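Side-chain contacts in amidohydrolase 3 domain-containing protein (PDB 3ICJ), which probably hydrolyses carbon-nitrogen bonds other than peptide bonds, as many members of the amidohydrolase family do, at a site with two zinc ions: residues A[154-159]-A[163-168]; A[354-359]-A[382-387]; A[372-377]-A[421-426]. One frame throughout, in Å; residues are numbered along the deposited sequence.

Contact 1: residues A[154-159]-A[163-168]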
ATOM      1  N   GLU A 154      -9.231 -32.065 -12.187  1.00 36.16           N
ATOM      2  CA  GLU A 154      -9.875 -33.305 -11.759  1.00 36.39           C
ATOM      3  C   GLU A 154      -9.767 -33.577 -10.240  1.00 37.50           C
ATOM      4  O   GLU A 154     -10.742 -34.020  -9.621  1.00 39.53           O
ATOM      5  CB  GLU A 154      -9.347 -34.486 -12.592  1.00 36.27           C
ATOM      6  CG  GLU A 154      -9.618 -35.858 -11.996  1.00 46.73           C
ATOM      7  CD  GLU A 154      -9.766 -36.936 -13.038  1.00 55.30           C
ATOM      8  OE1 GLU A 154      -9.438 -36.680 -14.224  1.00 54.55           O
ATOM      9  OE2 GLU A 154     -10.216 -38.040 -12.663  1.00 55.17           O
ATOM     10  N   ASP A 155      -8.609 -33.292  -9.643  1.00 36.65           N
ATOM     11  CA  ASP A 155      -8.434 -33.409  -8.178  1.00 41.21           C
ATOM     12  C   ASP A 155      -9.367 -32.461  -7.420  1.00 42.90           C
ATOM     13  O   ASP A 155      -9.904 -32.808  -6.365  1.00 42.58           O
ATOM     14  CB  ASP A 155      -6.986 -33.101  -7.774  1.00 38.26           C
ATOM     15  CG  ASP A 155      -5.981 -34.033  -8.432  1.00 38.74           C
ATOM     16  OD1 ASP A 155      -6.090 -35.258  -8.238  1.00 34.75           O
ATOM     17  OD2 ASP A 155      -5.075 -33.545  -9.143  1.00 35.58           O
ATOM     18  N   LEU A 156      -9.560 -31.266  -7.973  1.00 40.19           N
ATOM     19  CA  LEU A 156     -10.324 -30.222  -7.298  1.00 40.11           C
ATOM     20  C   LEU A 156     -11.811 -30.249  -7.647  1.00 44.14           C
ATOM     21  O   LEU A 156     -12.609 -29.521  -7.041  1.00 43.22           O
ATOM     22  CB  LEU A 156      -9.728 -28.846  -7.602  1.00 41.88           C
ATOM     23  CG  LEU A 156      -8.225 -28.670  -7.379  1.00 38.44           C
ATOM     24  CD1 LEU A 156      -7.782 -27.352  -7.966  1.00 41.90           C
ATOM     25  CD2 LEU A 156      -7.878 -28.747  -5.900  1.00 36.83           C
ATOM     26  N   ASP A 157     -12.184 -31.089  -8.615  1.00 40.98           N
ATOM     27  CA  ASP A 157     -13.593 -31.259  -8.976  1.00 44.89           C
ATOM     28  C   ASP A 157     -14.412 -31.993  -7.915  1.00 43.62           C
ATOM     29  O   ASP A 157     -15.637 -32.054  -8.028  1.00 46.64           O
ATOM     30  CB  ASP A 157     -13.746 -31.950 -10.338  1.00 46.67           C
ATOM     31  CG  ASP A 157     -13.722 -30.972 -11.502  1.00 47.88           C
ATOM     32  OD1 ASP A 157     -13.744 -29.745 -11.267  1.00 42.34           O
ATOM     33  OD2 ASP A 157     -13.679 -31.442 -12.657  1.00 51.94           O
ATOM     34  N   VAL A 158     -13.750 -32.543  -6.891  1.00 40.37           N
ATOM     35  CA  VAL A 158     -14.463 -33.133  -5.742  1.00 42.59           C
ATOM     36  C   VAL A 158     -15.121 -32.063  -4.836  1.00 39.90           C
ATOM     37  O   VAL A 158     -16.058 -32.360  -4.096  1.00 42.26           O
ATOM     38  CB  VAL A 158     -13.584 -34.136  -4.902  1.00 41.54           C
ATOM     39  CG1 VAL A 158     -13.070 -35.296  -5.768  1.00 36.84           C
ATOM     40  CG2 VAL A 158     -12.444 -33.419  -4.190  1.00 38.59           C
ATOM     41  N   ILE A 159     -14.631 -30.827  -4.921  1.00 43.52           N
ATOM     42  CA  ILE A 159     -15.167 -29.669  -4.182  1.00 41.71           C
ATOM     43  C   ILE A 159     -16.280 -29.001  -5.004  1.00 42.90           C
ATOM     44  O   ILE A 159     -16.058 -28.620  -6.156  1.00 39.75           O
ATOM     45  CB  ILE A 159     -14.028 -28.656  -3.884  1.00 41.10           C
ATOM     46  CG1 ILE A 159     -12.940 -29.337  -3.047  1.00 36.49           C
ATOM     47  CG2 ILE A 159     -14.564 -27.397  -3.189  1.00 38.12           C
ATOM     48  CD1 ILE A 159     -11.559 -28.845  -3.334  1.00 42.56           C
ATOM     49  N   VAL A 163     -13.039 -22.888  -7.232  1.00 43.44           N
ATOM     50  CA  VAL A 163     -11.774 -22.975  -6.520  1.00 39.14           C
ATOM     51  C   VAL A 163     -10.704 -22.370  -7.422  1.00 41.04           C
ATOM     52  O   VAL A 163     -10.691 -22.631  -8.622  1.00 45.41           O
ATOM     53  CB  VAL A 163     -11.461 -24.459  -6.162  1.00 39.69           C
ATOM     54  CG1 VAL A 163     -10.001 -24.669  -5.912  1.00 37.87           C
ATOM     55  CG2 VAL A 163     -12.279 -24.913  -4.930  1.00 34.71           C
ATOM     56  N   PHE A 164      -9.823 -21.540  -6.865  1.00 36.76           N
ATOM     57  CA  PHE A 164      -8.763 -20.927  -7.667  1.00 38.00           C
ATOM     58  C   PHE A 164      -7.539 -20.823  -6.769  1.00 39.03           C
ATOM     59  O   PHE A 164      -7.554 -20.083  -5.778  1.00 36.88           O
ATOM     60  CB  PHE A 164      -9.218 -19.550  -8.176  1.00 34.83           C
ATOM     61  CG  PHE A 164      -8.206 -18.844  -9.063  1.00 40.35           C
ATOM     62  CD1 PHE A 164      -8.327 -18.896 -10.442  1.00 36.70           C
ATOM     63  CD2 PHE A 164      -7.151 -18.117  -8.517  1.00 42.20           C
ATOM     64  CE1 PHE A 164      -7.409 -18.254 -11.265  1.00 43.73           C
ATOM     65  CE2 PHE A 164      -6.222 -17.468  -9.335  1.00 45.94           C
ATOM     66  CZ  PHE A 164      -6.353 -17.539 -10.708  1.00 38.05           C
ATOM     67  N   LEU A 165      -6.495 -21.579  -7.103  1.00 35.14           N
ATOM     68  CA  LEU A 165      -5.348 -21.755  -6.201  1.00 37.12           C
ATOM     69  C   LEU A 165      -4.006 -21.388  -6.832  1.00 38.45           C
ATOM     70  O   LEU A 165      -3.546 -22.062  -7.746  1.00 40.64           O
ATOM     71  CB  LEU A 165      -5.279 -23.203  -5.702  1.00 32.31           C
ATOM     72  CG  LEU A 165      -6.538 -23.839  -5.103  1.00 37.70           C
ATOM     73  CD1 LEU A 165      -6.331 -25.335  -4.917  1.00 33.67           C
ATOM     74  CD2 LEU A 165      -6.926 -23.193  -3.792  1.00 34.99           C
ATOM     75  N   TYR A 166      -3.391 -20.319  -6.336  1.00 37.97           N
ATOM     76  CA  TYR A 166      -2.073 -19.907  -6.807  1.00 40.70           C
ATOM     77  C   TYR A 166      -1.013 -20.945  -6.457  1.00 43.48           C
ATOM     78  O   TYR A 166      -1.103 -21.616  -5.429  1.00 37.27           O
ATOM     79  CB  TYR A 166      -1.695 -18.547  -6.214  1.00 41.19           C
ATOM     80  CG  TYR A 166      -2.468 -17.388  -6.799  1.00 40.37           C
ATOM     81  CD1 TYR A 166      -2.062 -16.783  -7.982  1.00 38.06           C
ATOM     82  CD2 TYR A 166      -3.603 -16.897  -6.169  1.00 37.64           C
ATOM     83  CE1 TYR A 166      -2.765 -15.723  -8.520  1.00 37.11           C
ATOM     84  CE2 TYR A 166      -4.313 -15.836  -6.700  1.00 40.88           C
ATOM     85  CZ  TYR A 166      -3.891 -15.253  -7.875  1.00 46.26           C
ATOM     86  OH  TYR A 166      -4.594 -14.197  -8.407  1.00 53.21           O
ATOM     87  N   ARG A 167      -0.009 -21.071  -7.319  1.00 35.18           N
ATOM     88  CA  ARG A 167       1.262 -21.673  -6.931  1.00 36.13           C
ATOM     89  C   ARG A 167       2.078 -20.724  -6.060  1.00 41.82           C
ATOM     90  O   ARG A 167       1.771 -19.536  -5.963  1.00 41.62           O
ATOM     91  CB  ARG A 167       2.066 -22.072  -8.170  1.00 31.07           C
ATOM     92  CG  ARG A 167       3.155 -23.097  -7.900  1.00 35.27           C
ATOM     93  CD  ARG A 167       3.979 -23.369  -9.148  1.00 38.46           C
ATOM     94  NE  ARG A 167       5.092 -24.275  -8.882  1.00 40.58           N
ATOM     95  CZ  ARG A 167       6.239 -23.904  -8.322  1.00 42.84           C
ATOM     96  NH1 ARG A 167       6.428 -22.641  -7.966  1.00 41.64           N
ATOM     97  NH2 ARG A 167       7.199 -24.796  -8.116  1.00 37.00           N
ATOM     98  N   ARG A 168       3.119 -21.256  -5.428  1.00 45.30           N
ATOM     99  CA  ARG A 168       3.998 -20.453  -4.587  1.00 44.85           C
ATOM    100  C   ARG A 168       4.385 -19.151  -5.280  1.00 48.89           C
ATOM    101  O   ARG A 168       4.250 -18.068  -4.708  1.00 50.69           O
ATOM    102  CB  ARG A 168       5.254 -21.244  -4.216  1.00 47.41           C
ATOM    103  CG  ARG A 168       5.225 -21.832  -2.814  1.00 53.60           C
ATOM    104  CD  ARG A 168       6.478 -22.641  -2.528  1.00 61.97           C
ATOM    105  NE  ARG A 168       7.687 -21.827  -2.617  1.00 65.87           N
ATOM    106  CZ  ARG A 168       8.544 -21.868  -3.632  1.00 64.00           C
ATOM    107  NH1 ARG A 168       8.326 -22.687  -4.652  1.00 60.21           N
ATOM    108  NH2 ARG A 168       9.618 -21.091  -3.628  1.00 54.34           N
TER

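Contact 2: residues A[354-359]-A[382-387]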
ATOM      1  N   ALA A 354      11.981   5.021 -15.956  1.00 37.00           N
ATOM      2  CA  ALA A 354      10.595   5.296 -15.589  1.00 35.39           C
ATOM      3  C   ALA A 354      10.488   6.579 -14.782  1.00 37.79           C
ATOM      4  O   ALA A 354       9.557   7.366 -14.993  1.00 36.11           O
ATOM      5  CB  ALA A 354      10.038   4.169 -14.820  1.00 34.83           C
ATOM      6  N   VAL A 355      11.457   6.788 -13.887  1.00 37.03           N
ATOM      7  CA  VAL A 355      11.539   7.995 -13.059  1.00 37.95           C
ATOM      8  C   VAL A 355      11.694   9.258 -13.924  1.00 41.02           C
ATOM      9  O   VAL A 355      11.055  10.272 -13.652  1.00 39.16           O
ATOM     10  CB  VAL A 355      12.659   7.896 -11.983  1.00 37.93           C
ATOM     11  CG1 VAL A 355      12.903   9.231 -11.339  1.00 38.87           C
ATOM     12  CG2 VAL A 355      12.284   6.891 -10.900  1.00 37.40           C
ATOM     13  N   ASP A 356      12.522   9.171 -14.965  1.00 37.52           N
ATOM     14  CA  ASP A 356      12.655  10.220 -15.982  1.00 40.83           C
ATOM     15  C   ASP A 356      11.337  10.535 -16.680  1.00 40.42           C
ATOM     16  O   ASP A 356      11.017  11.706 -16.854  1.00 35.63           O
ATOM     17  CB  ASP A 356      13.665   9.810 -17.040  1.00 39.36           C
ATOM     18  CG  ASP A 356      15.108   9.971 -16.582  1.00 45.11           C
ATOM     19  OD1 ASP A 356      15.401  10.799 -15.691  1.00 46.31           O
ATOM     20  OD2 ASP A 356      15.959   9.256 -17.135  1.00 47.07           O
ATOM     21  N   VAL A 357      10.581   9.491 -17.054  1.00 35.57           N
ATOM     22  CA  VAL A 357       9.287   9.652 -17.740  1.00 36.40           C
ATOM     23  C   VAL A 357       8.294  10.396 -16.837  1.00 37.81           C
ATOM     24  O   VAL A 357       7.619  11.342 -17.283  1.00 34.75           O
ATOM     25  CB  VAL A 357       8.701   8.275 -18.214  1.00 40.10           C
ATOM     26  CG1 VAL A 357       7.219   8.418 -18.683  1.00 36.25           C
ATOM     27  CG2 VAL A 357       9.552   7.702 -19.353  1.00 34.85           C
ATOM     28  N   ALA A 358       8.250   9.998 -15.558  1.00 33.21           N
ATOM     29  CA  ALA A 358       7.384  10.635 -14.556  1.00 33.21           C
ATOM     30  C   ALA A 358       7.770  12.096 -14.293  1.00 36.71           C
ATOM     31  O   ALA A 358       6.906  12.961 -14.281  1.00 37.37           O
ATOM     32  CB  ALA A 358       7.381   9.836 -13.245  1.00 30.05           C
ATOM     33  N   LEU A 359       9.061  12.363 -14.106  1.00 36.96           N
ATOM     34  CA  LEU A 359       9.563  13.738 -13.966  1.00 36.62           C
ATOM     35  C   LEU A 359       9.281  14.622 -15.182  1.00 37.12           C
ATOM     36  O   LEU A 359       8.841  15.764 -15.016  1.00 34.47           O
ATOM     37  CB  LEU A 359      11.051  13.754 -13.599  1.00 36.32           C
ATOM     38  CG  LEU A 359      11.454  13.136 -12.250  1.00 36.19           C
ATOM     39  CD1 LEU A 359      12.974  13.050 -12.132  1.00 39.97           C
ATOM     40  CD2 LEU A 359      10.878  13.898 -11.087  1.00 34.36           C
ATOM     41  N   LEU A 382      18.300  13.797  -8.803  1.00 43.83           N
ATOM     42  CA  LEU A 382      18.043  14.406  -7.492  1.00 39.47           C
ATOM     43  C   LEU A 382      17.666  15.887  -7.545  1.00 41.95           C
ATOM     44  O   LEU A 382      16.701  16.296  -6.905  1.00 39.56           O
ATOM     45  CB  LEU A 382      19.248  14.227  -6.562  1.00 36.05           C
ATOM     46  CG  LEU A 382      19.677  12.801  -6.228  1.00 33.94           C
ATOM     47  CD1 LEU A 382      20.929  12.822  -5.352  1.00 36.91           C
ATOM     48  CD2 LEU A 382      18.545  12.041  -5.528  1.00 31.98           C
ATOM     49  N   GLU A 383      18.417  16.677  -8.314  1.00 45.58           N
ATOM     50  CA  GLU A 383      18.094  18.095  -8.487  1.00 47.03           C
ATOM     51  C   GLU A 383      16.694  18.332  -9.040  1.00 43.80           C
ATOM     52  O   GLU A 383      16.026  19.258  -8.597  1.00 42.71           O
ATOM     53  CB  GLU A 383      19.133  18.821  -9.358  1.00 51.54           C
ATOM     54  CG  GLU A 383      20.399  19.254  -8.596  1.00 71.48           C
ATOM     55  CD  GLU A 383      20.111  19.999  -7.281  1.00 84.28           C
ATOM     56  OE1 GLU A 383      19.324  20.974  -7.285  1.00 85.45           O
ATOM     57  OE2 GLU A 383      20.688  19.609  -6.240  1.00 89.21           O
ATOM     58  N   ARG A 384      16.261  17.500  -9.993  1.00 36.45           N
ATOM     59  CA  ARG A 384      14.939  17.634 -10.608  1.00 39.70           C
ATOM     60  C   ARG A 384      13.831  17.336  -9.606  1.00 39.32           C
ATOM     61  O   ARG A 384      12.803  18.000  -9.619  1.00 38.19           O
ATOM     62  CB  ARG A 384      14.771  16.682 -11.795  1.00 42.83           C
ATOM     63  CG  ARG A 384      15.628  16.986 -13.004  1.00 50.31           C
ATOM     64  CD  ARG A 384      15.242  16.065 -14.146  1.00 43.72           C
ATOM     65  NE  ARG A 384      14.031  16.524 -14.828  1.00 44.92           N
ATOM     66  CZ  ARG A 384      13.332  15.788 -15.688  1.00 46.08           C
ATOM     67  NH1 ARG A 384      12.265  16.300 -16.287  1.00 41.28           N
ATOM     68  NH2 ARG A 384      13.698  14.540 -15.953  1.00 44.43           N
ATOM     69  N   ILE A 385      14.055  16.333  -8.756  1.00 38.47           N
ATOM     70  CA  ILE A 385      13.096  15.914  -7.727  1.00 36.60           C
ATOM     71  C   ILE A 385      12.934  17.007  -6.677  1.00 38.20           C
ATOM     72  O   ILE A 385      11.812  17.366  -6.326  1.00 35.70           O
ATOM     73  CB  ILE A 385      13.514  14.544  -7.104  1.00 35.09           C
ATOM     74  CG1 ILE A 385      13.362  13.427  -8.145  1.00 33.69           C
ATOM     75  CG2 ILE A 385      12.687  14.190  -5.855  1.00 36.42           C
ATOM     76  CD1 ILE A 385      14.030  12.113  -7.765  1.00 42.18           C
ATOM     77  N   LYS A 386      14.061  17.550  -6.212  1.00 38.64           N
ATOM     78  CA  LYS A 386      14.082  18.670  -5.268  1.00 42.42           C
ATOM     79  C   LYS A 386      13.331  19.886  -5.829  1.00 43.32           C
ATOM     80  O   LYS A 386      12.459  20.430  -5.148  1.00 39.99           O
ATOM     81  CB  LYS A 386      15.539  19.055  -4.947  1.00 36.26           C
ATOM     82  CG  LYS A 386      15.721  20.093  -3.851  1.00 46.53           C
ATOM     83  CD  LYS A 386      17.219  20.420  -3.731  1.00 44.97           C
ATOM     84  CE  LYS A 386      17.472  21.754  -3.041  1.00 61.53           C
ATOM     85  NZ  LYS A 386      17.381  21.620  -1.567  1.00 70.90           N
ATOM     86  N   GLU A 387      13.664  20.275  -7.071  1.00 38.87           N
ATOM     87  CA  GLU A 387      13.162  21.501  -7.721  1.00 38.13           C
ATOM     88  C   GLU A 387      11.667  21.454  -8.051  1.00 38.30           C
ATOM     89  O   GLU A 387      10.967  22.455  -7.909  1.00 38.24           O
ATOM     90  CB  GLU A 387      14.037  21.841  -8.957  1.00 45.79           C
ATOM     91  CG  GLU A 387      13.341  22.266 -10.263  1.00 61.89           C
ATOM     92  CD  GLU A 387      14.096  21.780 -11.528  1.00 77.16           C
ATOM     93  OE1 GLU A 387      13.449  21.213 -12.439  1.00 75.18           O
ATOM     94  OE2 GLU A 387      15.338  21.944 -11.611  1.00 71.70           O
TER

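Contact 3: residues A[372-377]-A[421-426]. With ZN (zinc ion), chain C.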
ATOM      1  N   GLU A 372       5.331   6.743  -6.693  1.00 33.82           N
ATOM      2  CA  GLU A 372       5.314   5.550  -5.876  1.00 34.01           C
ATOM      3  C   GLU A 372       6.559   4.733  -6.216  1.00 37.70           C
ATOM      4  O   GLU A 372       6.872   4.533  -7.400  1.00 37.41           O
ATOM      5  CB  GLU A 372       4.070   4.702  -6.193  1.00 36.39           C
ATOM      6  CG  GLU A 372       2.790   5.524  -6.289  1.00 38.89           C
ATOM      7  CD  GLU A 372       2.605   6.400  -5.064  1.00 42.99           C
ATOM      8  OE1 GLU A 372       2.458   5.844  -3.960  1.00 37.79           O
ATOM      9  OE2 GLU A 372       2.640   7.643  -5.201  1.00 46.71           O
ATOM     10  N   HIS A 373       7.226   4.263  -5.162  1.00 35.70           N
ATOM     11  CA  HIS A 373       8.459   3.436  -5.181  1.00 37.81           C
ATOM     12  C   HIS A 373       9.747   4.232  -5.355  1.00 39.30           C
ATOM     13  O   HIS A 373      10.589   4.229  -4.447  1.00 42.36           O
ATOM     14  CB  HIS A 373       8.373   2.228  -6.132  1.00 41.86           C
ATOM     15  CG  HIS A 373       7.085   1.468  -6.010  1.00 43.39           C
ATOM     16  ND1 HIS A 373       6.698   0.850  -4.843  1.00 56.27           N
ATOM     17  CD2 HIS A 373       6.068   1.287  -6.885  1.00 45.50           C
ATOM     18  CE1 HIS A 373       5.510   0.296  -5.009  1.00 60.31           C
ATOM     19  NE2 HIS A 373       5.106   0.549  -6.240  1.00 52.14           N
ATOM     20  N   ALA A 374       9.892   4.884  -6.516  1.00 35.65           N
ATOM     21  CA  ALA A 374      11.139   5.554  -6.922  1.00 39.31           C
ATOM     22  C   ALA A 374      12.369   4.694  -6.587  1.00 38.64           C
ATOM     23  O   ALA A 374      13.332   5.180  -5.984  1.00 42.11           O
ATOM     24  CB  ALA A 374      11.242   6.951  -6.263  1.00 39.97           C
ATOM     25  N   SER A 375      12.312   3.416  -6.960  1.00 35.24           N
ATOM     26  CA  SER A 375      13.256   2.398  -6.482  1.00 33.12           C
ATOM     27  C   SER A 375      14.687   2.671  -6.908  1.00 37.91           C
ATOM     28  O   SER A 375      15.615   2.535  -6.106  1.00 39.23           O
ATOM     29  CB  SER A 375      12.823   1.007  -6.948  1.00 39.89           C
ATOM     30  OG  SER A 375      11.480   0.764  -6.567  1.00 38.56           O
ATOM     31  N   LEU A 376      14.869   3.055  -8.172  1.00 34.34           N
ATOM     32  CA  LEU A 376      16.185   3.525  -8.642  1.00 36.49           C
ATOM     33  C   LEU A 376      16.191   5.013  -8.979  1.00 37.10           C
ATOM     34  O   LEU A 376      15.503   5.455  -9.902  1.00 39.66           O
ATOM     35  CB  LEU A 376      16.648   2.715  -9.855  1.00 37.54           C
ATOM     36  CG  LEU A 376      16.525   1.191  -9.689  1.00 42.57           C
ATOM     37  CD1 LEU A 376      16.791   0.475 -11.000  1.00 35.92           C
ATOM     38  CD2 LEU A 376      17.469   0.694  -8.615  1.00 40.96           C
ATOM     39  N   VAL A 377      16.969   5.785  -8.220  1.00 40.04           N
ATOM     40  CA  VAL A 377      17.121   7.216  -8.485  1.00 33.93           C
ATOM     41  C   VAL A 377      18.599   7.540  -8.673  1.00 35.53           C
ATOM     42  O   VAL A 377      19.434   7.283  -7.789  1.00 34.70           O
ATOM     43  CB  VAL A 377      16.520   8.095  -7.352  1.00 39.49           C
ATOM     44  CG1 VAL A 377      16.729   9.573  -7.668  1.00 40.51           C
ATOM     45  CG2 VAL A 377      15.034   7.791  -7.146  1.00 35.10           C
ATOM     46  N   LYS A 421      17.434   7.898   2.842  1.00 37.54           N
ATOM     47  CA  LYS A 421      18.007   9.063   3.513  1.00 33.36           C
ATOM     48  C   LYS A 421      18.136  10.248   2.538  1.00 38.05           C
ATOM     49  O   LYS A 421      17.745  11.371   2.864  1.00 42.48           O
ATOM     50  CB  LYS A 421      19.351   8.697   4.161  1.00 38.57           C
ATOM     51  CG  LYS A 421      20.174   9.877   4.683  1.00 40.65           C
ATOM     52  CD  LYS A 421      19.494  10.531   5.868  1.00 49.99           C
ATOM     53  CE  LYS A 421      20.416  11.519   6.566  1.00 57.51           C
ATOM     54  NZ  LYS A 421      19.613  12.596   7.198  1.00 63.97           N
ATOM     55  N   THR A 422      18.649   9.979   1.341  1.00 37.92           N
ATOM     56  CA  THR A 422      18.844  11.013   0.332  1.00 37.13           C
ATOM     57  C   THR A 422      17.510  11.610  -0.118  1.00 36.12           C
ATOM     58  O   THR A 422      17.331  12.827  -0.070  1.00 35.55           O
ATOM     59  CB  THR A 422      19.634  10.476  -0.870  1.00 37.22           C
ATOM     60  OG1 THR A 422      20.918  10.065  -0.423  1.00 37.18           O
ATOM     61  CG2 THR A 422      19.834  11.552  -1.953  1.00 37.32           C
ATOM     62  N   LEU A 423      16.573  10.755  -0.522  1.00 33.97           N
ATOM     63  CA  LEU A 423      15.256  11.226  -0.928  1.00 36.50           C
ATOM     64  C   LEU A 423      14.508  12.036   0.143  1.00 37.52           C
ATOM     65  O   LEU A 423      13.933  13.084  -0.156  1.00 36.99           O
ATOM     66  CB  LEU A 423      14.397  10.068  -1.466  1.00 33.97           C
ATOM     67  CG  LEU A 423      14.894   9.303  -2.702  1.00 38.02           C
ATOM     68  CD1 LEU A 423      14.001   8.089  -2.932  1.00 34.59           C
ATOM     69  CD2 LEU A 423      14.962  10.182  -3.951  1.00 36.39           C
ATOM     70  N   SER A 424      14.557  11.586   1.394  1.00 40.42           N
ATOM     71  CA  SER A 424      13.891  12.300   2.480  1.00 40.25           C
ATOM     72  C   SER A 424      14.535  13.663   2.810  1.00 40.70           C
ATOM     73  O   SER A 424      13.857  14.564   3.301  1.00 39.89           O
ATOM     74  CB  SER A 424      13.805  11.420   3.724  1.00 44.15           C
ATOM     75  OG  SER A 424      15.106  11.168   4.221  1.00 40.97           O
ATOM     76  N   SER A 425      15.820  13.831   2.491  1.00 35.76           N
ATOM     77  CA  SER A 425      16.496  15.111   2.697  1.00 41.25           C
ATOM     78  C   SER A 425      16.252  16.153   1.583  1.00 41.43           C
ATOM     79  O   SER A 425      16.526  17.336   1.780  1.00 41.37           O
ATOM     80  CB  SER A 425      18.000  14.887   2.884  1.00 44.84           C
ATOM     81  OG  SER A 425      18.601  14.565   1.634  1.00 48.06           O
ATOM     82  N   ILE A 426      15.750  15.731   0.421  1.00 37.65           N
ATOM     83  CA  ILE A 426      15.540  16.685  -0.691  1.00 36.16           C
ATOM     84  C   ILE A 426      14.071  16.971  -1.032  1.00 41.89           C
ATOM     85  O   ILE A 426      13.785  17.932  -1.751  1.00 42.13           O
ATOM     86  CB  ILE A 426      16.286  16.281  -2.002  1.00 38.39           C
ATOM     87  CG1 ILE A 426      15.690  14.985  -2.583  1.00 36.26           C
ATOM     88  CG2 ILE A 426      17.826  16.240  -1.775  1.00 37.59           C
ATOM     89  CD1 ILE A 426      16.137  14.618  -3.986  1.00 50.44           C
TER
HETATM   90 ZN    ZN C 602       3.385   0.030  -7.825  0.50 66.73          ZN

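Contact 1: residues A[154-159]-A[163-168]
Neither aromatic ring of strand 163-167 joins the aliphatic packing of Leu156 and Ile159 against Val163 and Leu165; Phe164 and Tyr166 meet each other instead. Phe164 CE2 lies over one face of the tyrosine ring, about 3.5 Å above its plane and displaced toward the rim, while Tyr166 CE1 sits at the edge of the phenylalanine ring, in its plane. Phe164 points away from segment 154-159 and packs on Leu203 and Ile210 of helix 200-214. On the side facing that segment, Leu156 and Leu165 reach toward each other tip to tip, with Leu156 CD2 3.9 Å from Leu165 CD1. Leu156 CD1 also touches Val163 CG1 at 4.0 Å, the two side chains crossing at about a right angle. Val163 turns one methyl to each partner: chi1 of 159° places CG1, opposite the backbone N, at Leu156 and leaves CG2 for Ile159, whose CG2 is 3.8 Å from Val163 CG2. Leu156 and Ile159, the ends of a type I turn, both point toward the strand, and helix 122-130 packs on the same cluster. Strand 163-167 runs parallel to strand 137-142, its neighbour in the sheet, and segment 154-159 lies on the helical connection between them: a beta-alpha-beta crossover.

Contact 2: residues A[354-359]-A[382-387]
Neighbouring outer helices of the (beta/alpha)8 barrel characteristic of amidohydrolases meet here, helix 352-365 through Asp356 and Leu359 and helix 379-388 through Arg384 and Ile385. Each follows a strand of the parallel sheet, 346-349 and 370-371 respectively, and their segments run in similar directions, 34° apart, with axes 11.2 Å from each other at closest approach. At that separation the long side chain of Arg384 spans between the helices. It does so by bending at chi3 (80°), which folds the guanidinium back over Leu359: CB of Leu359 lies over one face of the group, toward its rim, and is 3.6 Å from Arg384 NH2. The flat cation thus uses its face for apolar packing while its N-H groups serve acids of the opposing helix, NH1 forming salt bridges with Asp360 and Glu363. Asp356 adds a more distant charge, its OD1 4.1 Å from Arg384 NH2, too far for a salt bridge; its own bonds go to Gln381 and Arg378. With an alanine in place of Arg384, Asp360 and Glu363 would probably lose their shared cationic partner, and CB of Leu359 the flat cover it has now. Deeper between the helices the contact turns wholly aliphatic. Leu359 and Ile385 cross at about a right angle, and the fork of the leucine straddles a single methylene: Ile385 CG1 lies 3.9 Å from Leu359 CD2 and 4.0 Å from Leu359 CD1.

Contact 3: residues A[372-377]-A[421-426]
Leu423 and Val377 reach tip to tip where helix 420-426 packs on the loop at the C-terminal end of strand 370-371, in the (beta/alpha)8 barrel of the amidohydrolase fold. This is the tighter part of the contact: Leu423 CD2 comes to 4.0 Å from Val377 CG2 and 4.2 Å from Val377 CG1, both valine branches meeting one methyl. Across this contact the other branch of the leucine packs more loosely, its CD1 4.5 Å from Ala374 CB, and Ile392 of strand 391-394 touches both Leu423 and Ala374. The loop also carries a metal ligand. With His373 CG beside its backbone N (chi1 -46°), the imidazole turns to the two-zinc site, the probable active site, and binds zinc through NE2 at 2.4 Å, together with His348 and the carboxylated Lys296. Gln395 accepts a hydrogen bond from ND1, which should help fix the ring's rotation, and Glu372 CB lies over one face near the rim. Leu423 packs on the far side of the loop from the metal, which it does not approach. Across the helix from Leu423 the character changes: Lys421 pairs with Glu465, and the exposed Ser425 turns back on its own helix, OG donating to Thr422 O at 2.7 Å from a position tilted 21° out of the carbonyl plane.

From the N terminus the chain first passes through strands 37-41 to 92-102 before reaching contact 1, which closes a loop of just three residues within the six-stranded mixed sheet that holds strand 163-167. Contacts 2 and 3 come later, on the opposite side of the chain's centre, and they cross: segment 354-359 is followed by 372-377, then 382-387, then 421-426. Contact 2 joins successive barrel helices; contact 3 ties the zinc-binding loop between them to a helix further on. The two touch directly, Ile385 CD1 lying 3.7 Å from Val377 CG1, so the two packing regions adjoin. Contact 1 stands apart, its centre about 45 Å from that of contact 2.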